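Side-chain contacts in unknown protein (Arabidopsis thaliana, PDB 2GM3), which binds adenosine monophosphate as a member of the universal stress protein A family, its role in the cell still being unknown: residues P23-K28 with I161-D166; I48-V53 with E90-K95. One frame throughout, in Å; residues are numbered along the deposited sequence.

Interaction 1 of 2, residues P23-K28 with I161-D166; sequences PSISCK and IKRNAD. With AMP (adenosine monophosphate), chain G.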
ATOM      1  N   PRO A  23      17.435   9.866  -6.353  1.00 60.19           N
ATOM      2  CA  PRO A  23      16.582   8.699  -6.021  1.00 58.99           C
ATOM      3  C   PRO A  23      16.037   8.064  -7.287  1.00 57.78           C
ATOM      4  O   PRO A  23      15.948   8.720  -8.317  1.00 57.30           O
ATOM      5  CB  PRO A  23      15.418   9.331  -5.272  1.00 59.67           C
ATOM      6  CG  PRO A  23      15.385  10.805  -5.819  1.00 59.82           C
ATOM      7  CD  PRO A  23      16.846  11.138  -5.898  1.00 59.40           C
ATOM      8  N   SER A  24      15.673   6.795  -7.220  1.00 57.00           N
ATOM      9  CA  SER A  24      14.997   6.148  -8.350  1.00 56.41           C
ATOM     10  C   SER A  24      13.683   6.883  -8.620  1.00 56.20           C
ATOM     11  O   SER A  24      13.051   7.396  -7.686  1.00 56.53           O
ATOM     12  CB  SER A  24      14.755   4.670  -8.045  1.00 55.91           C
ATOM     13  OG  SER A  24      13.706   4.466  -7.117  1.00 55.71           O
ATOM     14  N   ILE A  25      13.281   6.939  -9.879  1.00 55.80           N
ATOM     15  CA  ILE A  25      12.004   7.525 -10.250  1.00 55.53           C
ATOM     16  C   ILE A  25      10.854   6.913  -9.447  1.00 55.76           C
ATOM     17  O   ILE A  25       9.967   7.622  -8.986  1.00 55.64           O
ATOM     18  CB  ILE A  25      11.717   7.394 -11.741  1.00 55.74           C
ATOM     19  CG1 ILE A  25      12.869   7.947 -12.582  1.00 54.36           C
ATOM     20  CG2 ILE A  25      10.476   8.169 -12.085  1.00 55.42           C
ATOM     21  CD1 ILE A  25      12.847   7.427 -13.992  1.00 53.97           C
ATOM     22  N   SER A  26      10.912   5.607  -9.216  1.00 55.72           N
ATOM     23  CA  SER A  26       9.786   4.947  -8.611  1.00 56.01           C
ATOM     24  C   SER A  26       9.630   5.279  -7.117  1.00 56.31           C
ATOM     25  O   SER A  26       8.521   5.535  -6.624  1.00 56.22           O
ATOM     26  CB  SER A  26       9.816   3.438  -8.891  1.00 55.41           C
ATOM     27  OG  SER A  26      10.864   2.816  -8.194  1.00 56.14           O
ATOM     28  N   CYS A  27      10.732   5.292  -6.390  1.00 56.91           N
ATOM     29  CA  CYS A  27      10.626   5.529  -4.962  1.00 57.14           C
ATOM     30  C   CYS A  27      10.392   7.005  -4.729  1.00 56.97           C
ATOM     31  O   CYS A  27       9.789   7.374  -3.747  1.00 58.21           O
ATOM     32  CB  CYS A  27      11.842   5.017  -4.196  1.00 57.56           C
ATOM     33  SG  CYS A  27      13.278   6.147  -4.213  1.00 60.80           S
ATOM     34  N   LYS A  28      10.818   7.842  -5.649  1.00 56.32           N
ATOM     35  CA  LYS A  28      10.592   9.251  -5.553  1.00 56.94           C
ATOM     36  C   LYS A  28       9.105   9.523  -5.743  1.00 57.25           C
ATOM     37  O   LYS A  28       8.476  10.264  -4.955  1.00 57.54           O
ATOM     38  CB  LYS A  28      11.397   9.987  -6.628  1.00 56.44           C
ATOM     39  CG  LYS A  28      11.588  11.473  -6.336  1.00 58.24           C
ATOM     40  CD  LYS A  28      12.378  12.206  -7.450  1.00 57.83           C
ATOM     41  CE  LYS A  28      12.051  13.689  -7.428  1.00 61.30           C
ATOM     42  NZ  LYS A  28      12.977  14.496  -8.300  1.00 62.13           N
ATOM     43  N   ILE A 161       3.254   1.872  -5.228  1.00 58.25           N
ATOM     44  CA  ILE A 161       2.972   2.994  -6.104  1.00 57.39           C
ATOM     45  C   ILE A 161       3.843   2.888  -7.321  1.00 57.68           C
ATOM     46  O   ILE A 161       5.048   2.779  -7.191  1.00 58.26           O
ATOM     47  CB  ILE A 161       3.248   4.350  -5.373  1.00 58.31           C
ATOM     48  CG1 ILE A 161       2.392   4.436  -4.097  1.00 56.70           C
ATOM     49  CG2 ILE A 161       2.984   5.567  -6.306  1.00 57.15           C
ATOM     50  CD1 ILE A 161       3.047   5.043  -2.961  1.00 54.81           C
ATOM     51  N   LYS A 162       3.213   2.900  -8.494  1.00 57.88           N
ATOM     52  CA  LYS A 162       3.872   2.829  -9.782  1.00 58.18           C
ATOM     53  C   LYS A 162       4.070   4.225 -10.292  1.00 58.40           C
ATOM     54  O   LYS A 162       3.430   5.142  -9.817  1.00 59.06           O
ATOM     55  CB  LYS A 162       3.043   2.068 -10.806  1.00 57.82           C
ATOM     56  CG  LYS A 162       3.008   0.567 -10.556  1.00 60.24           C
ATOM     57  CD  LYS A 162       1.850  -0.075 -11.345  1.00 60.99           C
ATOM     58  CE  LYS A 162       1.552  -1.500 -10.870  1.00 64.20           C
ATOM     59  NZ  LYS A 162       0.035  -1.771 -10.885  1.00 66.56           N
ATOM     60  N   ARG A 163       4.957   4.390 -11.265  1.00 58.64           N
ATOM     61  CA  ARG A 163       5.329   5.692 -11.780  1.00 58.41           C
ATOM     62  C   ARG A 163       4.256   6.198 -12.705  1.00 59.39           C
ATOM     63  O   ARG A 163       3.476   5.415 -13.237  1.00 59.84           O
ATOM     64  CB  ARG A 163       6.663   5.594 -12.531  1.00 58.15           C
ATOM     65  CG  ARG A 163       7.845   5.265 -11.581  1.00 57.68           C
ATOM     66  CD  ARG A 163       9.067   4.786 -12.306  1.00 53.76           C
ATOM     67  NE  ARG A 163       8.746   3.631 -13.107  1.00 54.83           N
ATOM     68  CZ  ARG A 163       9.654   2.870 -13.677  1.00 55.92           C
ATOM     69  NH1 ARG A 163      10.949   3.161 -13.515  1.00 56.03           N
ATOM     70  NH2 ARG A 163       9.270   1.837 -14.414  1.00 55.61           N
ATOM     71  N   ASN A 164       4.203   7.512 -12.900  1.00 59.83           N
ATOM     72  CA  ASN A 164       3.339   8.091 -13.917  1.00 60.40           C
ATOM     73  C   ASN A 164       3.825   7.644 -15.279  1.00 60.49           C
ATOM     74  O   ASN A 164       5.005   7.396 -15.477  1.00 60.67           O
ATOM     75  CB  ASN A 164       3.344   9.632 -13.833  1.00 60.77           C
ATOM     76  CG  ASN A 164       2.849  10.159 -12.469  1.00 63.54           C
ATOM     77  OD1 ASN A 164       2.070   9.491 -11.773  1.00 66.02           O
ATOM     78  ND2 ASN A 164       3.302  11.352 -12.089  1.00 64.17           N
ATOM     79  N   ALA A 165       2.907   7.547 -16.230  1.00 60.79           N
ATOM     80  CA  ALA A 165       3.255   7.200 -17.596  1.00 60.78           C
ATOM     81  C   ALA A 165       4.352   8.117 -18.140  1.00 60.96           C
ATOM     82  O   ALA A 165       5.249   7.672 -18.872  1.00 61.19           O
ATOM     83  CB  ALA A 165       2.014   7.280 -18.500  1.00 60.54           C
ATOM     84  N   ASP A 166       4.280   9.400 -17.791  1.00 60.88           N
ATOM     85  CA  ASP A 166       5.150  10.390 -18.434  1.00 60.99           C
ATOM     86  C   ASP A 166       6.545  10.453 -17.815  1.00 60.46           C
ATOM     87  O   ASP A 166       7.394  11.220 -18.272  1.00 60.63           O
ATOM     88  CB  ASP A 166       4.497  11.788 -18.498  1.00 61.81           C
ATOM     89  CG  ASP A 166       4.331  12.430 -17.115  1.00 63.40           C
ATOM     90  OD1 ASP A 166       3.770  13.553 -17.036  1.00 64.69           O
ATOM     91  OD2 ASP A 166       4.771  11.819 -16.116  1.00 64.82           O
TER
HETATM   92  P   AMP G 176      10.628  -3.004  -8.015  1.00 36.27           P
HETATM   93  O1P AMP G 176      11.937  -3.543  -7.884  1.00 39.56           O
HETATM   94  O2P AMP G 176      10.420  -2.170  -9.224  1.00 34.63           O
HETATM   95  O3P AMP G 176       9.506  -3.899  -7.795  1.00 32.77           O
HETATM   96  O5' AMP G 176      10.408  -1.948  -6.843  1.00 34.90           O
HETATM   97  C5' AMP G 176      11.194  -0.779  -6.790  1.00 31.51           C
HETATM   98  C4' AMP G 176      11.069  -0.268  -5.380  1.00 33.03           C
HETATM   99  O4' AMP G 176      11.712  -1.168  -4.415  1.00 35.15           O
HETATM  100  C3' AMP G 176      11.738   1.063  -5.181  1.00 33.38           C
HETATM  101  O3' AMP G 176      10.808   2.097  -5.617  1.00 31.87           O
HETATM  102  C2' AMP G 176      11.910   1.078  -3.670  1.00 33.90           C
HETATM  103  O2' AMP G 176      10.687   1.512  -3.074  1.00 31.27           O
HETATM  104  C1' AMP G 176      12.183  -0.383  -3.331  1.00 33.28           C
HETATM  105  N9  AMP G 176      13.640  -0.614  -3.387  1.00 36.36           N
HETATM  106  C8  AMP G 176      14.367  -1.113  -4.413  1.00 34.22           C
HETATM  107  N7  AMP G 176      15.662  -1.156  -4.056  1.00 33.75           N
HETATM  108  C5  AMP G 176      15.753  -0.725  -2.791  1.00 36.14           C
HETATM  109  C6  AMP G 176      16.794  -0.558  -1.873  1.00 33.50           C
HETATM  110  N6  AMP G 176      18.053  -0.842  -2.156  1.00 33.23           N
HETATM  111  N1  AMP G 176      16.505  -0.079  -0.669  1.00 33.41           N
HETATM  112  C2  AMP G 176      15.281   0.245  -0.304  1.00 34.77           C
HETATM  113  N3  AMP G 176      14.258   0.100  -1.133  1.00 37.48           N
HETATM  114  C4  AMP G 176      14.466  -0.383  -2.373  1.00 36.75           C

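Interaction 2 of 2, residues I48-V53 with E90-K95; sequences ILLLHV and EFFVNK. With AMP (adenosine monophosphate), chain G.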
ATOM      1  N   ILE A  48       7.602   9.548   8.911  1.00 58.90           N
ATOM      2  CA  ILE A  48       8.165   8.828   7.799  1.00 58.83           C
ATOM      3  C   ILE A  48       9.461   8.142   8.235  1.00 59.23           C
ATOM      4  O   ILE A  48      10.348   8.774   8.833  1.00 59.22           O
ATOM      5  CB  ILE A  48       8.423   9.764   6.656  1.00 58.44           C
ATOM      6  CG1 ILE A  48       7.138  10.545   6.333  1.00 59.57           C
ATOM      7  CG2 ILE A  48       8.972   9.015   5.458  1.00 58.38           C
ATOM      8  CD1 ILE A  48       5.866   9.726   5.961  1.00 57.88           C
ATOM      9  N   LEU A  49       9.549   6.842   7.973  1.00 58.72           N
ATOM     10  CA  LEU A  49      10.750   6.082   8.294  1.00 58.47           C
ATOM     11  C   LEU A  49      11.409   5.708   6.953  1.00 58.28           C
ATOM     12  O   LEU A  49      10.876   4.924   6.210  1.00 58.84           O
ATOM     13  CB  LEU A  49      10.407   4.846   9.144  1.00 57.71           C
ATOM     14  CG  LEU A  49       9.614   5.135  10.401  1.00 57.82           C
ATOM     15  CD1 LEU A  49       9.090   3.869  10.979  1.00 58.79           C
ATOM     16  CD2 LEU A  49      10.463   5.845  11.442  1.00 58.98           C
ATOM     17  N   LEU A  50      12.534   6.337   6.642  1.00 57.66           N
ATOM     18  CA  LEU A  50      13.169   6.170   5.355  1.00 56.92           C
ATOM     19  C   LEU A  50      14.250   5.131   5.445  1.00 56.64           C
ATOM     20  O   LEU A  50      15.207   5.299   6.186  1.00 57.04           O
ATOM     21  CB  LEU A  50      13.770   7.480   4.901  1.00 56.55           C
ATOM     22  CG  LEU A  50      12.826   8.641   4.623  1.00 57.84           C
ATOM     23  CD1 LEU A  50      13.564   9.909   4.786  1.00 56.24           C
ATOM     24  CD2 LEU A  50      12.241   8.499   3.138  1.00 58.02           C
ATOM     25  N   LEU A  51      14.081   4.033   4.715  1.00 56.20           N
ATOM     26  CA  LEU A  51      15.080   3.000   4.718  1.00 55.41           C
ATOM     27  C   LEU A  51      15.715   2.823   3.331  1.00 55.62           C
ATOM     28  O   LEU A  51      15.008   2.645   2.323  1.00 55.56           O
ATOM     29  CB  LEU A  51      14.480   1.706   5.213  1.00 54.31           C
ATOM     30  CG  LEU A  51      15.300   0.450   4.933  1.00 54.72           C
ATOM     31  CD1 LEU A  51      16.515   0.308   5.834  1.00 52.05           C
ATOM     32  CD2 LEU A  51      14.383  -0.758   5.091  1.00 55.25           C
ATOM     33  N   HIS A  52      17.051   2.852   3.309  1.00 55.01           N
ATOM     34  CA  HIS A  52      17.809   2.486   2.122  1.00 54.51           C
ATOM     35  C   HIS A  52      18.552   1.217   2.380  1.00 54.36           C
ATOM     36  O   HIS A  52      19.265   1.088   3.377  1.00 54.99           O
ATOM     37  CB  HIS A  52      18.819   3.566   1.743  1.00 54.14           C
ATOM     38  CG  HIS A  52      19.689   3.173   0.600  1.00 54.34           C
ATOM     39  ND1 HIS A  52      19.207   3.018  -0.682  1.00 52.95           N
ATOM     40  CD2 HIS A  52      21.014   2.886   0.542  1.00 54.13           C
ATOM     41  CE1 HIS A  52      20.196   2.667  -1.486  1.00 49.65           C
ATOM     42  NE2 HIS A  52      21.307   2.602  -0.773  1.00 53.41           N
ATOM     43  N   VAL A  53      18.413   0.252   1.486  1.00 54.45           N
ATOM     44  CA  VAL A  53      19.228  -0.941   1.615  1.00 54.41           C
ATOM     45  C   VAL A  53      20.426  -0.853   0.683  1.00 54.79           C
ATOM     46  O   VAL A  53      20.283  -0.673  -0.507  1.00 55.07           O
ATOM     47  CB  VAL A  53      18.416  -2.222   1.439  1.00 53.61           C
ATOM     48  CG1 VAL A  53      19.249  -3.464   1.776  1.00 51.49           C
ATOM     49  CG2 VAL A  53      17.246  -2.173   2.367  1.00 53.87           C
ATOM     50  N   GLU A  90      19.517  11.963   2.684  1.00 58.19           N
ATOM     51  CA  GLU A  90      19.498  13.394   2.846  1.00 57.87           C
ATOM     52  C   GLU A  90      18.488  14.089   1.912  1.00 57.95           C
ATOM     53  O   GLU A  90      17.840  15.072   2.310  1.00 57.68           O
ATOM     54  CB  GLU A  90      20.904  13.957   2.647  1.00 57.45           C
ATOM     55  CG  GLU A  90      21.014  15.414   2.977  1.00 57.05           C
ATOM     56  CD  GLU A  90      22.419  15.959   2.858  1.00 58.45           C
ATOM     57  OE1 GLU A  90      23.319  15.285   2.312  1.00 58.30           O
ATOM     58  OE2 GLU A  90      22.633  17.094   3.318  1.00 60.67           O
ATOM     59  N   PHE A  91      18.357  13.586   0.685  1.00 57.65           N
ATOM     60  CA  PHE A  91      17.335  14.108  -0.225  1.00 58.04           C
ATOM     61  C   PHE A  91      15.928  14.002   0.370  1.00 57.57           C
ATOM     62  O   PHE A  91      15.211  14.981   0.387  1.00 57.66           O
ATOM     63  CB  PHE A  91      17.391  13.484  -1.633  1.00 58.44           C
ATOM     64  CG  PHE A  91      16.207  13.854  -2.496  1.00 58.45           C
ATOM     65  CD1 PHE A  91      16.221  15.024  -3.261  1.00 57.89           C
ATOM     66  CD2 PHE A  91      15.056  13.031  -2.534  1.00 57.72           C
ATOM     67  CE1 PHE A  91      15.104  15.384  -4.058  1.00 57.89           C
ATOM     68  CE2 PHE A  91      13.936  13.383  -3.320  1.00 56.37           C
ATOM     69  CZ  PHE A  91      13.967  14.550  -4.085  1.00 58.05           C
ATOM     70  N   PHE A  92      15.582  12.848   0.925  1.00 57.32           N
ATOM     71  CA  PHE A  92      14.237  12.636   1.461  1.00 57.56           C
ATOM     72  C   PHE A  92      13.999  13.290   2.802  1.00 57.40           C
ATOM     73  O   PHE A  92      12.890  13.721   3.091  1.00 57.26           O
ATOM     74  CB  PHE A  92      13.897  11.143   1.526  1.00 57.36           C
ATOM     75  CG  PHE A  92      13.734  10.515   0.180  1.00 57.98           C
ATOM     76  CD1 PHE A  92      14.790   9.827  -0.410  1.00 57.73           C
ATOM     77  CD2 PHE A  92      12.524  10.614  -0.508  1.00 58.12           C
ATOM     78  CE1 PHE A  92      14.642   9.227  -1.666  1.00 58.22           C
ATOM     79  CE2 PHE A  92      12.359  10.023  -1.771  1.00 59.51           C
ATOM     80  CZ  PHE A  92      13.418   9.336  -2.360  1.00 58.98           C
ATOM     81  N   VAL A  93      15.054  13.387   3.604  1.00 57.46           N
ATOM     82  CA  VAL A  93      14.973  14.013   4.903  1.00 56.86           C
ATOM     83  C   VAL A  93      14.737  15.520   4.702  1.00 57.59           C
ATOM     84  O   VAL A  93      13.958  16.143   5.427  1.00 57.73           O
ATOM     85  CB  VAL A  93      16.210  13.624   5.738  1.00 57.06           C
ATOM     86  CG1 VAL A  93      16.488  14.613   6.942  1.00 52.93           C
ATOM     87  CG2 VAL A  93      16.060  12.160   6.187  1.00 55.05           C
ATOM     88  N   ASN A  94      15.357  16.083   3.676  1.00 57.79           N
ATOM     89  CA  ASN A  94      15.120  17.480   3.348  1.00 58.06           C
ATOM     90  C   ASN A  94      13.688  17.705   2.914  1.00 58.24           C
ATOM     91  O   ASN A  94      13.080  18.701   3.298  1.00 57.84           O
ATOM     92  CB  ASN A  94      16.106  17.965   2.304  1.00 57.56           C
ATOM     93  CG  ASN A  94      17.421  18.394   2.917  1.00 58.53           C
ATOM     94  OD1 ASN A  94      17.463  19.313   3.720  1.00 61.28           O
ATOM     95  ND2 ASN A  94      18.501  17.747   2.530  1.00 59.35           N
ATOM     96  N   LYS A  95      13.161  16.745   2.140  1.00 58.82           N
ATOM     97  CA  LYS A  95      11.796  16.784   1.621  1.00 59.32           C
ATOM     98  C   LYS A  95      10.785  16.767   2.768  1.00 59.48           C
ATOM     99  O   LYS A  95       9.819  17.523   2.756  1.00 59.72           O
ATOM    100  CB  LYS A  95      11.547  15.605   0.678  1.00 59.41           C
ATOM    101  CG  LYS A  95      12.237  15.657  -0.705  1.00 60.27           C
ATOM    102  CD  LYS A  95      11.893  16.912  -1.506  1.00 63.63           C
ATOM    103  CE  LYS A  95      13.093  17.833  -1.627  1.00 65.13           C
ATOM    104  NZ  LYS A  95      12.878  18.903  -2.666  1.00 65.34           N
TER
HETATM  105  P   AMP G 176      10.628  -3.004  -8.015  1.00 36.27           P
HETATM  106  O1P AMP G 176      11.937  -3.543  -7.884  1.00 39.56           O
HETATM  107  O2P AMP G 176      10.420  -2.170  -9.224  1.00 34.63           O
HETATM  108  O3P AMP G 176       9.506  -3.899  -7.795  1.00 32.77           O
HETATM  109  O5' AMP G 176      10.408  -1.948  -6.843  1.00 34.90           O
HETATM  110  C5' AMP G 176      11.194  -0.779  -6.790  1.00 31.51           C
HETATM  111  C4' AMP G 176      11.069  -0.268  -5.380  1.00 33.03           C
HETATM  112  O4' AMP G 176      11.712  -1.168  -4.415  1.00 35.15           O
HETATM  113  C3' AMP G 176      11.738   1.063  -5.181  1.00 33.38           C
HETATM  114  O3' AMP G 176      10.808   2.097  -5.617  1.00 31.87           O
HETATM  115  C2' AMP G 176      11.910   1.078  -3.670  1.00 33.90           C
HETATM  116  O2' AMP G 176      10.687   1.512  -3.074  1.00 31.27           O
HETATM  117  C1' AMP G 176      12.183  -0.383  -3.331  1.00 33.28           C
HETATM  118  N9  AMP G 176      13.640  -0.614  -3.387  1.00 36.36           N
HETATM  119  C8  AMP G 176      14.367  -1.113  -4.413  1.00 34.22           C
HETATM  120  N7  AMP G 176      15.662  -1.156  -4.056  1.00 33.75           N
HETATM  121  C5  AMP G 176      15.753  -0.725  -2.791  1.00 36.14           C
HETATM  122  C6  AMP G 176      16.794  -0.558  -1.873  1.00 33.50           C
HETATM  123  N6  AMP G 176      18.053  -0.842  -2.156  1.00 33.23           N
HETATM  124  N1  AMP G 176      16.505  -0.079  -0.669  1.00 33.41           N
HETATM  125  C2  AMP G 176      15.281   0.245  -0.304  1.00 34.77           C
HETATM  126  N3  AMP G 176      14.258   0.100  -1.133  1.00 37.48           N
HETATM  127  C4  AMP G 176      14.466  -0.383  -2.373  1.00 36.75           C

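Interaction 1 of 2, residues P23-K28 with I161-D166
Ser26, in the first turn of helix 25-39, and Arg163, near the end of the chain's last strand, bring their CA atoms to 5.5 Å, with no hydrogen bond joining the two segments. The aliphatic stem of Arg163 lies along the start of the helix: its CG rests 3.6 Å from Ser26 CA. Farther out, Arg163 CD meets Ile25 CG2 at 3.7 Å, and the two side chains cross at about a right angle. A bend at chi3 (-57°) turns the guanidinium off the line of this stem. NH1 forms a salt bridge with Asp175 OD2 and also bonds Asp174 O, while NH2 reaches Pro172 O, so the C-terminal end of the chain is drawn against the helix start. Ser26 OG, placed between its own backbone N and carbonyl carbon (chi1 70°), accepts from AMP O3' at 2.7 Å and is also hydrogen-bonded to Asp175 OD1. Two residues earlier, Ser24 is the N-cap: its OG accepts from Cys27 N at 3.2 Å with a fairly straight N-H...O angle of 161°, and it bonds Asn13 OD1 too. Replacing Ser24 by an alanine would probably leave Cys27 N without its cap and Asn13 OD1 without this partner, disturbing the turn that carries Ser26 to the ribose. The chemistry is therefore divided: carbon packs on carbon between the segments, while the Asp175 carboxylate, one oxygen on Arg163 and the other on Ser26, provides an indirect polar connection from Arg163 to the nucleotide's ribose hydroxyl.

Interaction 2 of 2, residues I48-V53 with E90-K95
Leu50 meets Phe92 and Val93 inside the beta-alpha-beta crossover that runs from strand 46-54 through helix 81-99 to the neighbouring parallel strand 102-109, part of the 3-2-1-4-5 sheet of the universal stress protein fold. Backbones stay well apart, the CA atoms of Leu50 and Phe92 being 7.6 Å from each other, and side chains bridge the gap. Leu50 presents its forked end to the helix: CD1 and CD2 both lie 3.5 Å from Phe92 CB, which nestles between the two methyls. CD1 also reaches Val93 CG2 at 3.6 Å, whereas CD2 leans toward the root of the aromatic ring, 3.9 Å from Phe92 CG. It is thus the stem of Phe92 that packs on the strand, and Leu50 crosses it obliquely. With CG beside the backbone N (chi1 -69°), the ring is led away from Leu50 toward helix 25-39, where it makes an edge-to-face contact with Phe31. One of its faces takes Phe91 CD2, 3.7 Å above the plane and over the centre. Val93 also leans on Ala105 of strand 102-109, so the helix spans both strands of the crossover. Strand alternation sends Leu49, Leu51 and Val53 to the opposite face of the sheet, against helix 112-123. His52 ND1 is hydrogen-bonded to Val12 O, tying the strand to the segment after strand 6-11. The end of strand 46-54 pairs with the adenine through backbone hydrogen bonds: Val53 N donates to AMP N1 at 2.9 Å (162°), and AMP N6 donates to Val53 O at 2.8 Å (166°).

From the N terminus, the chain runs through strand 6-11 to residues 23-28, the opening of helix 25-39 and the first half of interaction 1. Strand 46-54 follows, and interaction 2 closes its loop when helix 81-99 packs back on that strand. Only after the rest of the sheet is built does the chain return at residues 161-166 to close interaction 1, so interaction 2 is nested within it. Their centres are 16 Å apart, yet they touch: Pro23 CB and Cys27 SG pack on Phe92 CZ, joining helix 25-39 and its lead-in to helix 81-99. AMP connects them too, with its ribose at interaction 1 and its adenine at interaction 2.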